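Local coordinates for putative ATP-grasp superfamily protein (Archaeoglobus fulgidus, PDB 3DF7), which is of unknown function but probably binds ATP, as ATP-grasp proteins do, at residues A[83-88]-A[104-109]; A[98-103]-A[224-229]; A[163-168]-A[233-238]. All coordinates share one frame; numbering follows the deposited sequence.

Contact 1. Residues A[83-88]-A[104-109]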
loop_
_atom_site.group_PDB
_atom_site.type_symbol
_atom_site.label_atom_id
_atom_site.label_comp_id
_atom_site.label_asym_id
_atom_site.label_seq_id
_atom_site.Cartn_x
_atom_site.Cartn_y
_atom_site.Cartn_z
ATOM N N LEU A 83 5.365 12.722 -1.686
ATOM C CA LEU A 83 4.938 12.954 -0.309
ATOM C C LEU A 83 5.468 11.861 0.616
ATOM O O LEU A 83 6.084 12.155 1.640
ATOM C CB LEU A 83 3.411 13.002 -0.238
ATOM C CG LEU A 83 2.776 13.143 1.145
ATOM C CD1 LEU A 83 3.249 14.436 1.811
ATOM C CD2 LEU A 83 1.261 13.138 1.001
ATOM N N LEU A 84 5.222 10.600 0.264
ATOM C CA LEU A 84 5.697 9.490 1.078
ATOM C C LEU A 84 7.211 9.604 1.227
ATOM O O LEU A 84 7.762 9.399 2.308
ATOM C CB LEU A 84 5.336 8.150 0.429
ATOM C CG LEU A 84 5.872 6.910 1.158
ATOM C CD1 LEU A 84 5.253 6.825 2.550
ATOM C CD2 LEU A 84 5.554 5.650 0.361
ATOM N N TYR A 85 7.875 9.939 0.128
ATOM C CA TYR A 85 9.323 10.095 0.123
ATOM C C TYR A 85 9.803 11.150 1.124
ATOM O O TYR A 85 10.635 10.860 1.991
ATOM C CB TYR A 85 9.800 10.479 -1.282
ATOM C CG TYR A 85 11.242 10.936 -1.327
ATOM C CD1 TYR A 85 12.289 10.019 -1.242
ATOM C CD2 TYR A 85 11.557 12.292 -1.408
ATOM C CE1 TYR A 85 13.619 10.443 -1.232
ATOM C CE2 TYR A 85 12.879 12.726 -1.397
ATOM C CZ TYR A 85 13.903 11.797 -1.309
ATOM O OH TYR A 85 15.211 12.224 -1.290
ATOM N N THR A 86 9.274 12.366 1.016
ATOM C CA THR A 86 9.704 13.444 1.902
ATOM C C THR A 86 9.398 13.187 3.372
ATOM O O THR A 86 10.223 13.476 4.242
ATOM C CB THR A 86 9.099 14.802 1.467
ATOM O OG1 THR A 86 7.673 14.772 1.602
ATOM C CG2 THR A 86 9.452 15.083 0.019
ATOM N N LEU A 87 8.226 12.625 3.654
ATOM C CA LEU A 87 7.854 12.340 5.031
ATOM C C LEU A 87 8.790 11.299 5.630
ATOM O O LEU A 87 9.250 11.440 6.767
ATOM C CB LEU A 87 6.406 11.851 5.103
ATOM C CG LEU A 87 5.340 12.899 4.773
ATOM C CD1 LEU A 87 3.977 12.234 4.691
ATOM C CD2 LEU A 87 5.341 13.990 5.835
ATOM N N THR A 88 9.085 10.258 4.859
ATOM C CA THR A 88 9.966 9.199 5.334
ATOM C C THR A 88 11.393 9.705 5.528
ATOM O O THR A 88 12.033 9.411 6.539
ATOM C CB THR A 88 9.985 8.011 4.355
ATOM O OG1 THR A 88 8.648 7.532 4.162
ATOM C CG2 THR A 88 10.844 6.882 4.912
ATOM N N ALA A 104 14.795 4.001 -1.411
ATOM C CA ALA A 104 13.985 3.045 -2.160
ATOM C C ALA A 104 12.658 3.662 -2.606
ATOM O O ALA A 104 12.194 3.423 -3.722
ATOM C CB ALA A 104 13.727 1.816 -1.306
ATOM N N ILE A 105 12.055 4.462 -1.731
ATOM C CA ILE A 105 10.780 5.106 -2.029
ATOM C C ILE A 105 10.900 6.106 -3.177
ATOM O O ILE A 105 9.955 6.296 -3.941
ATOM C CB ILE A 105 10.212 5.794 -0.754
ATOM C CG1 ILE A 105 9.857 4.714 0.279
ATOM C CG2 ILE A 105 8.982 6.642 -1.095
ATOM C CD1 ILE A 105 9.430 5.248 1.649
ATOM N N ALA A 106 12.062 6.737 -3.310
ATOM C CA ALA A 106 12.260 7.695 -4.392
ATOM C C ALA A 106 12.158 6.981 -5.738
ATOM O O ALA A 106 11.698 7.559 -6.721
ATOM C CB ALA A 106 13.619 8.376 -4.254
ATOM N N VAL A 107 12.578 5.721 -5.773
ATOM C CA VAL A 107 12.524 4.936 -7.006
ATOM C C VAL A 107 11.120 4.399 -7.279
ATOM O O VAL A 107 10.602 4.537 -8.388
ATOM C CB VAL A 107 13.496 3.734 -6.961
ATOM C CG1 VAL A 107 13.302 2.859 -8.197
ATOM C CG2 VAL A 107 14.932 4.229 -6.894
ATOM N N THR A 108 10.503 3.793 -6.267
ATOM C CA THR A 108 9.164 3.230 -6.437
ATOM C C THR A 108 8.082 4.291 -6.624
ATOM O O THR A 108 7.011 3.997 -7.154
ATOM C CB THR A 108 8.769 2.328 -5.239
ATOM O OG1 THR A 108 8.702 3.111 -4.040
ATOM C CG2 THR A 108 9.784 1.210 -5.056
ATOM N N SER A 109 8.365 5.522 -6.202
ATOM C CA SER A 109 7.401 6.616 -6.320
ATOM C C SER A 109 7.291 7.178 -7.732
ATOM O O SER A 109 6.275 7.777 -8.095
ATOM C CB SER A 109 7.764 7.750 -5.361
ATOM O OG SER A 109 7.615 7.336 -4.017
HETATM O O HOH W 1 6.715 9.499 -2.565
#
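Ile105 is the main bump of this contact, and it enters a hollow on helix 83-88 lined by Leu84, Tyr85 and Thr88. Its CG2 lies 3.7 Å from Tyr85 CA, against the backbone itself, and 3.8 Å from Leu84 CG, whose side chain crosses that of the isoleucine at about a right angle. CG1 is anti to the carbonyl carbon (chi1 -66°), and beyond it Ile105 CD1 meets Thr88 CB, Thr88 CG2 and, at 3.5 Å, Thr88 OG1. The two helices are nearly antiparallel at 174°, the axes of these short segments approach to 8.8 Å, and both follow strands of the parallel sheet in the N-terminal α/β region; Leu84 also touches Ile75 of strand 72-76. Thr88 OG1 donates to Leu84 O, which also accepts from Thr88 N, from the opposite face of its plane. An alanine at Thr88 would probably open a gap beside Ile105 CD1 and leave Leu84 O without its second donor. Alongside, the Tyr85 ring approaches the small bump of Ala106 CB obliquely, Tyr85 CE1 at 3.7 Å. Past Ile105 a water bridges the helices, accepting from Tyr85 N and donating to Ser109 OG, which itself donates to Ile105 O at 2.6 Å.

Contact 2. Residues A[98-103]-A[224-229]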
loop_
_atom_site.group_PDB
_atom_site.type_symbol
_atom_site.label_atom_id
_atom_site.label_comp_id
_atom_site.label_asym_id
_atom_site.label_seq_id
_atom_site.Cartn_x
_atom_site.Cartn_y
_atom_site.Cartn_z
ATOM N N LEU A 98 10.268 1.206 10.359
ATOM C CA LEU A 98 9.657 -0.112 10.195
ATOM C C LEU A 98 9.246 -0.302 8.740
ATOM O O LEU A 98 8.837 -1.391 8.337
ATOM C CB LEU A 98 8.424 -0.270 11.100
ATOM C CG LEU A 98 8.653 -0.216 12.613
ATOM C CD1 LEU A 98 7.390 -0.679 13.324
ATOM C CD2 LEU A 98 9.830 -1.105 13.005
ATOM N N GLY A 99 9.363 0.774 7.967
ATOM C CA GLY A 99 9.018 0.751 6.555
ATOM C C GLY A 99 10.250 0.856 5.673
ATOM O O GLY A 99 11.372 0.647 6.138
ATOM N N SER A 100 10.049 1.191 4.402
ATOM C CA SER A 100 11.150 1.300 3.449
ATOM C C SER A 100 11.943 2.603 3.544
ATOM O O SER A 100 11.421 3.625 3.987
ATOM C CB SER A 100 10.622 1.138 2.021
ATOM O OG SER A 100 10.090 -0.163 1.815
ATOM N N SER A 101 13.205 2.558 3.119
ATOM C CA SER A 101 14.069 3.738 3.151
ATOM C C SER A 101 13.608 4.770 2.129
ATOM O O SER A 101 12.993 4.421 1.121
ATOM C CB SER A 101 15.517 3.351 2.841
ATOM O OG SER A 101 15.680 3.077 1.459
ATOM N N SER A 102 13.906 6.043 2.381
ATOM C CA SER A 102 13.510 7.100 1.452
ATOM C C SER A 102 14.192 6.869 0.105
ATOM O O SER A 102 13.643 7.202 -0.946
ATOM C CB SER A 102 13.887 8.483 2.009
ATOM O OG SER A 102 15.284 8.607 2.204
ATOM N N ARG A 103 15.389 6.290 0.143
ATOM C CA ARG A 103 16.143 5.997 -1.074
ATOM C C ARG A 103 15.320 5.076 -1.987
ATOM O O ARG A 103 15.165 5.334 -3.181
ATOM C CB ARG A 103 17.470 5.319 -0.704
ATOM C CG ARG A 103 18.384 5.020 -1.882
ATOM C CD ARG A 103 19.724 4.416 -1.439
ATOM N NE ARG A 103 19.709 2.956 -1.299
ATOM C CZ ARG A 103 19.169 2.286 -0.282
ATOM N NH1 ARG A 103 18.577 2.929 0.717
ATOM N NH2 ARG A 103 19.236 0.960 -0.258
ATOM N N GLU A 224 17.120 -1.869 -3.595
ATOM C CA GLU A 224 17.776 -1.798 -2.294
ATOM C C GLU A 224 17.072 -0.751 -1.440
ATOM O O GLU A 224 16.725 0.321 -1.927
ATOM C CB GLU A 224 19.249 -1.417 -2.454
ATOM C CG GLU A 224 20.112 -2.503 -3.068
ATOM C CD GLU A 224 19.606 -2.963 -4.426
ATOM O OE1 GLU A 224 19.334 -2.095 -5.288
ATOM O OE2 GLU A 224 19.486 -4.191 -4.631
ATOM N N GLY A 225 16.853 -1.067 -0.169
ATOM C CA GLY A 225 16.194 -0.119 0.710
ATOM C C GLY A 225 14.788 -0.522 1.119
ATOM O O GLY A 225 14.282 -0.049 2.131
ATOM N N LEU A 226 14.141 -1.379 0.335
ATOM C CA LEU A 226 12.797 -1.809 0.697
ATOM C C LEU A 226 12.940 -2.535 2.018
ATOM O O LEU A 226 13.914 -3.245 2.241
ATOM C CB LEU A 226 12.208 -2.742 -0.364
ATOM C CG LEU A 226 11.878 -2.041 -1.682
ATOM C CD1 LEU A 226 11.306 -3.043 -2.668
ATOM C CD2 LEU A 226 10.872 -0.918 -1.419
ATOM N N ASN A 227 11.970 -2.348 2.898
ATOM C CA ASN A 227 12.017 -2.962 4.212
ATOM C C ASN A 227 10.626 -2.971 4.823
ATOM O O ASN A 227 9.864 -2.026 4.641
ATOM C CB ASN A 227 12.981 -2.173 5.103
ATOM C CG ASN A 227 12.952 -2.632 6.548
ATOM O OD1 ASN A 227 12.447 -1.927 7.430
ATOM N ND2 ASN A 227 13.494 -3.813 6.800
ATOM N N GLY A 228 10.302 -4.043 5.539
ATOM C CA GLY A 228 8.998 -4.145 6.169
ATOM C C GLY A 228 7.930 -4.572 5.183
ATOM O O GLY A 228 8.196 -5.349 4.266
ATOM N N TYR A 229 6.718 -4.060 5.362
ATOM C CA TYR A 229 5.624 -4.407 4.468
ATOM C C TYR A 229 5.735 -3.667 3.142
ATOM O O TYR A 229 5.852 -2.442 3.103
ATOM C CB TYR A 229 4.272 -4.073 5.111
ATOM C CG TYR A 229 3.090 -4.375 4.218
ATOM C CD1 TYR A 229 2.350 -5.549 4.374
ATOM C CD2 TYR A 229 2.712 -3.486 3.209
ATOM C CE1 TYR A 229 1.262 -5.826 3.550
ATOM C CE2 TYR A 229 1.630 -3.756 2.381
ATOM C CZ TYR A 229 0.909 -4.926 2.559
ATOM O OH TYR A 229 -0.176 -5.186 1.754
HETATM O O HOH W 2 6.261 -1.835 7.157
HETATM O O HOH W 3 7.940 -0.710 3.192
#
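The guanidinium of Arg103 lies with one face over the carbonyl O of Glu224, 3.5 Å from CZ, while Gly225 N approaches the group obliquely. Arg103 NH2 is unusually close to Glu224 C (3.0 Å) and Glu224 CB (3.2 Å) without making a hydrogen bond there, and the tight fit of this surface side chain is doubtful; the carboxylate turns away. Gly225 CA lies 3.3 Å from Ser101 OG, and a CB would collide with that oxygen; with phi at 110° it would also jam against the preceding carbonyl. Gly225 O accepts a nearly straight bond from Ser101 N at 3.0 Å. Ser101 is the N-cap of helix 102-108, and its OG accepts from Ala104 N and is only weakly bonded to Gly225 O. Ser100 OG, anti to its carbonyl carbon (chi1 -64°), accepts from Asn227 N at 3.1 Å and donates to a water that also bridges Asn227 O and Tyr229 O. A second water joins Leu98 O to Tyr229 N. The contact thus lies between the loop linking strand 96-97 to helix 102-108 and the lead-in to strand 228-236; Leu226 packs on Ala104 of that helix, and Gly228 pairs through its backbone with Val176 of strand 168-176.

Contact 3. Residues A[163-168]-A[233-238]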
loop_
_atom_site.group_PDB
_atom_site.type_symbol
_atom_site.label_atom_id
_atom_site.label_comp_id
_atom_site.label_asym_id
_atom_site.label_seq_id
_atom_site.Cartn_x
_atom_site.Cartn_y
_atom_site.Cartn_z
ATOM N N GLU A 163 1.898 -0.111 -21.635
ATOM C CA GLU A 163 1.155 -1.188 -22.268
ATOM C C GLU A 163 0.083 -1.726 -21.331
ATOM O O GLU A 163 0.333 -1.967 -20.148
ATOM C CB GLU A 163 2.131 -2.308 -22.663
ATOM C CG GLU A 163 1.487 -3.672 -22.910
ATOM C CD GLU A 163 2.500 -4.744 -23.268
ATOM O OE1 GLU A 163 3.640 -4.680 -22.769
ATOM O OE2 GLU A 163 2.154 -5.663 -24.035
ATOM N N PHE A 164 -1.122 -1.903 -21.861
ATOM C CA PHE A 164 -2.218 -2.424 -21.062
ATOM C C PHE A 164 -2.121 -3.939 -21.050
ATOM O O PHE A 164 -2.080 -4.577 -22.106
ATOM C CB PHE A 164 -3.569 -2.017 -21.653
ATOM C CG PHE A 164 -4.742 -2.477 -20.839
ATOM C CD1 PHE A 164 -5.126 -1.787 -19.695
ATOM C CD2 PHE A 164 -5.444 -3.625 -21.197
ATOM C CE1 PHE A 164 -6.197 -2.233 -18.913
ATOM C CE2 PHE A 164 -6.514 -4.080 -20.424
ATOM C CZ PHE A 164 -6.889 -3.381 -19.280
ATOM N N ILE A 165 -2.076 -4.514 -19.857
ATOM C CA ILE A 165 -1.990 -5.957 -19.725
ATOM C C ILE A 165 -3.368 -6.485 -19.343
ATOM O O ILE A 165 -3.930 -6.096 -18.322
ATOM C CB ILE A 165 -0.968 -6.355 -18.643
ATOM C CG1 ILE A 165 0.400 -5.746 -18.970
ATOM C CG2 ILE A 165 -0.888 -7.867 -18.536
ATOM C CD1 ILE A 165 0.979 -6.169 -20.315
ATOM N N GLU A 166 -3.904 -7.372 -20.171
ATOM C CA GLU A 166 -5.223 -7.942 -19.927
ATOM C C GLU A 166 -5.114 -9.247 -19.151
ATOM O O GLU A 166 -4.466 -10.191 -19.599
ATOM C CB GLU A 166 -5.929 -8.190 -21.259
ATOM C CG GLU A 166 -7.362 -8.666 -21.136
ATOM C CD GLU A 166 -8.071 -8.691 -22.481
ATOM O OE1 GLU A 166 -8.125 -7.630 -23.138
ATOM O OE2 GLU A 166 -8.572 -9.765 -22.879
ATOM N N GLY A 167 -5.747 -9.291 -17.984
ATOM C CA GLY A 167 -5.703 -10.496 -17.178
ATOM C C GLY A 167 -6.153 -10.286 -15.748
ATOM O O GLY A 167 -6.803 -9.298 -15.426
ATOM N N ILE A 168 -5.796 -11.232 -14.888
ATOM C CA ILE A 168 -6.152 -11.180 -13.474
ATOM C C ILE A 168 -5.339 -10.092 -12.775
ATOM O O ILE A 168 -4.107 -10.114 -12.828
ATOM C CB ILE A 168 -5.841 -12.529 -12.795
ATOM C CG1 ILE A 168 -6.458 -13.668 -13.608
ATOM C CG2 ILE A 168 -6.365 -12.531 -11.363
ATOM C CD1 ILE A 168 -6.029 -15.057 -13.159
ATOM N N ASP A 233 1.970 -4.698 -7.144
ATOM C CA ASP A 233 0.820 -4.852 -8.029
ATOM C C ASP A 233 1.233 -5.642 -9.265
ATOM O O ASP A 233 2.240 -5.334 -9.906
ATOM C CB ASP A 233 0.263 -3.494 -8.458
ATOM C CG ASP A 233 -0.552 -2.821 -7.369
ATOM O OD1 ASP A 233 -0.868 -3.482 -6.354
ATOM O OD2 ASP A 233 -0.880 -1.629 -7.538
ATOM N N ILE A 234 0.440 -6.655 -9.589
ATOM C CA ILE A 234 0.714 -7.523 -10.718
ATOM C C ILE A 234 -0.534 -7.859 -11.526
ATOM O O ILE A 234 -1.639 -7.916 -10.991
ATOM C CB ILE A 234 1.342 -8.857 -10.224
ATOM C CG1 ILE A 234 2.817 -8.636 -9.883
ATOM C CG2 ILE A 234 1.195 -9.951 -11.283
ATOM C CD1 ILE A 234 3.455 -9.804 -9.183
ATOM N N VAL A 235 -0.350 -8.055 -12.825
ATOM C CA VAL A 235 -1.446 -8.467 -13.690
ATOM C C VAL A 235 -0.973 -9.775 -14.309
ATOM O O VAL A 235 0.123 -9.844 -14.871
ATOM C CB VAL A 235 -1.741 -7.457 -14.821
ATOM C CG1 VAL A 235 -2.846 -8.014 -15.723
ATOM C CG2 VAL A 235 -2.171 -6.120 -14.230
ATOM N N TYR A 236 -1.781 -10.820 -14.181
ATOM C CA TYR A 236 -1.413 -12.104 -14.750
ATOM C C TYR A 236 -2.183 -12.352 -16.037
ATOM O O TYR A 236 -3.396 -12.580 -16.012
ATOM C CB TYR A 236 -1.702 -13.248 -13.770
ATOM C CG TYR A 236 -1.137 -14.577 -14.220
ATOM C CD1 TYR A 236 0.095 -15.029 -13.748
ATOM C CD2 TYR A 236 -1.817 -15.370 -15.148
ATOM C CE1 TYR A 236 0.637 -16.235 -14.188
ATOM C CE2 TYR A 236 -1.283 -16.577 -15.595
ATOM C CZ TYR A 236 -0.058 -17.002 -15.111
ATOM O OH TYR A 236 0.475 -18.191 -15.547
ATOM N N SER A 237 -1.473 -12.295 -17.160
ATOM C CA SER A 237 -2.076 -12.554 -18.461
ATOM C C SER A 237 -1.729 -14.008 -18.747
ATOM O O SER A 237 -2.504 -14.908 -18.431
ATOM C CB SER A 237 -1.471 -11.634 -19.523
ATOM O OG SER A 237 -0.056 -11.689 -19.502
ATOM N N ASP A 238 -0.559 -14.232 -19.336
ATOM C CA ASP A 238 -0.093 -15.584 -19.607
ATOM C C ASP A 238 1.076 -15.807 -18.649
ATOM O O ASP A 238 1.595 -16.913 -18.522
ATOM C CB ASP A 238 0.367 -15.724 -21.062
ATOM C CG ASP A 238 1.573 -14.867 -21.380
ATOM O OD1 ASP A 238 1.504 -13.639 -21.178
ATOM O OD2 ASP A 238 2.593 -15.422 -21.841
#
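Ile165 and Val235 make the tight part of this contact: Ile165 CG2 presses on Val235 CG1 at 3.4 Å, closer than usual for two carbons, and the side chains cross obliquely. Val235 CG1, anti to its backbone N (chi1 177°), is equally near Ile165 O and so lies against both the side chain and the carbonyl O of Ile165. Strand 240-246 adds to the packing, Ile243 touching Val235 and Tyr241 touching Ile165. Beside this apolar pair the chains join as an antiparallel hydrogen-bonded pair, Ile168 with Tyr236. Tyr236 N donates to Ile168 O at 2.8 Å, and the return bond from Ile168 N to Tyr236 O is more bent, 144° at the hydrogen. Gly167 CA sits 3.3 Å from Tyr236 O, where a CB would clash. Toward solvent the contact is looser: the exposed side chain of Glu166 starts away from 233-238 and meets nothing there, although the backbone O of Glu166 makes a local close contact with Ser237 CB at 3.3 Å. Ile168 and Tyr236 share one face of the sheet but touch little, CB to CB 4.3 Å; the tyrosine instead packs on helix 206-220, its OH bonded to Glu211. The pairing at the start of strand 168-176 probably rests on two backbone hydrogen bonds, apolar packing and the glycine that lets the chains come close, with no ion pair between the two segments.

Contacts 1 and 2 lie side by side, centres 9 Å apart, and share helix 102-108: contact 1 sets it against helix 83-92, contact 2 holds its N-terminal approach against the start of strand 228-236. They touch directly, with Ile105 CD1 and Thr88 CG2 both packing on Ser100 O. Contact 3 is about 26 Å from contact 2 between centres, yet lies at the other end of that same strand. Along the chain contact 1 closes before contact 3 opens, whereas the segments of contact 2 alternate with those of both others. Strand 228-236 of the large antiparallel sheet thus joins the two sites, running from beside the N-terminal α/β region to its pairing with the start of strand 168-176.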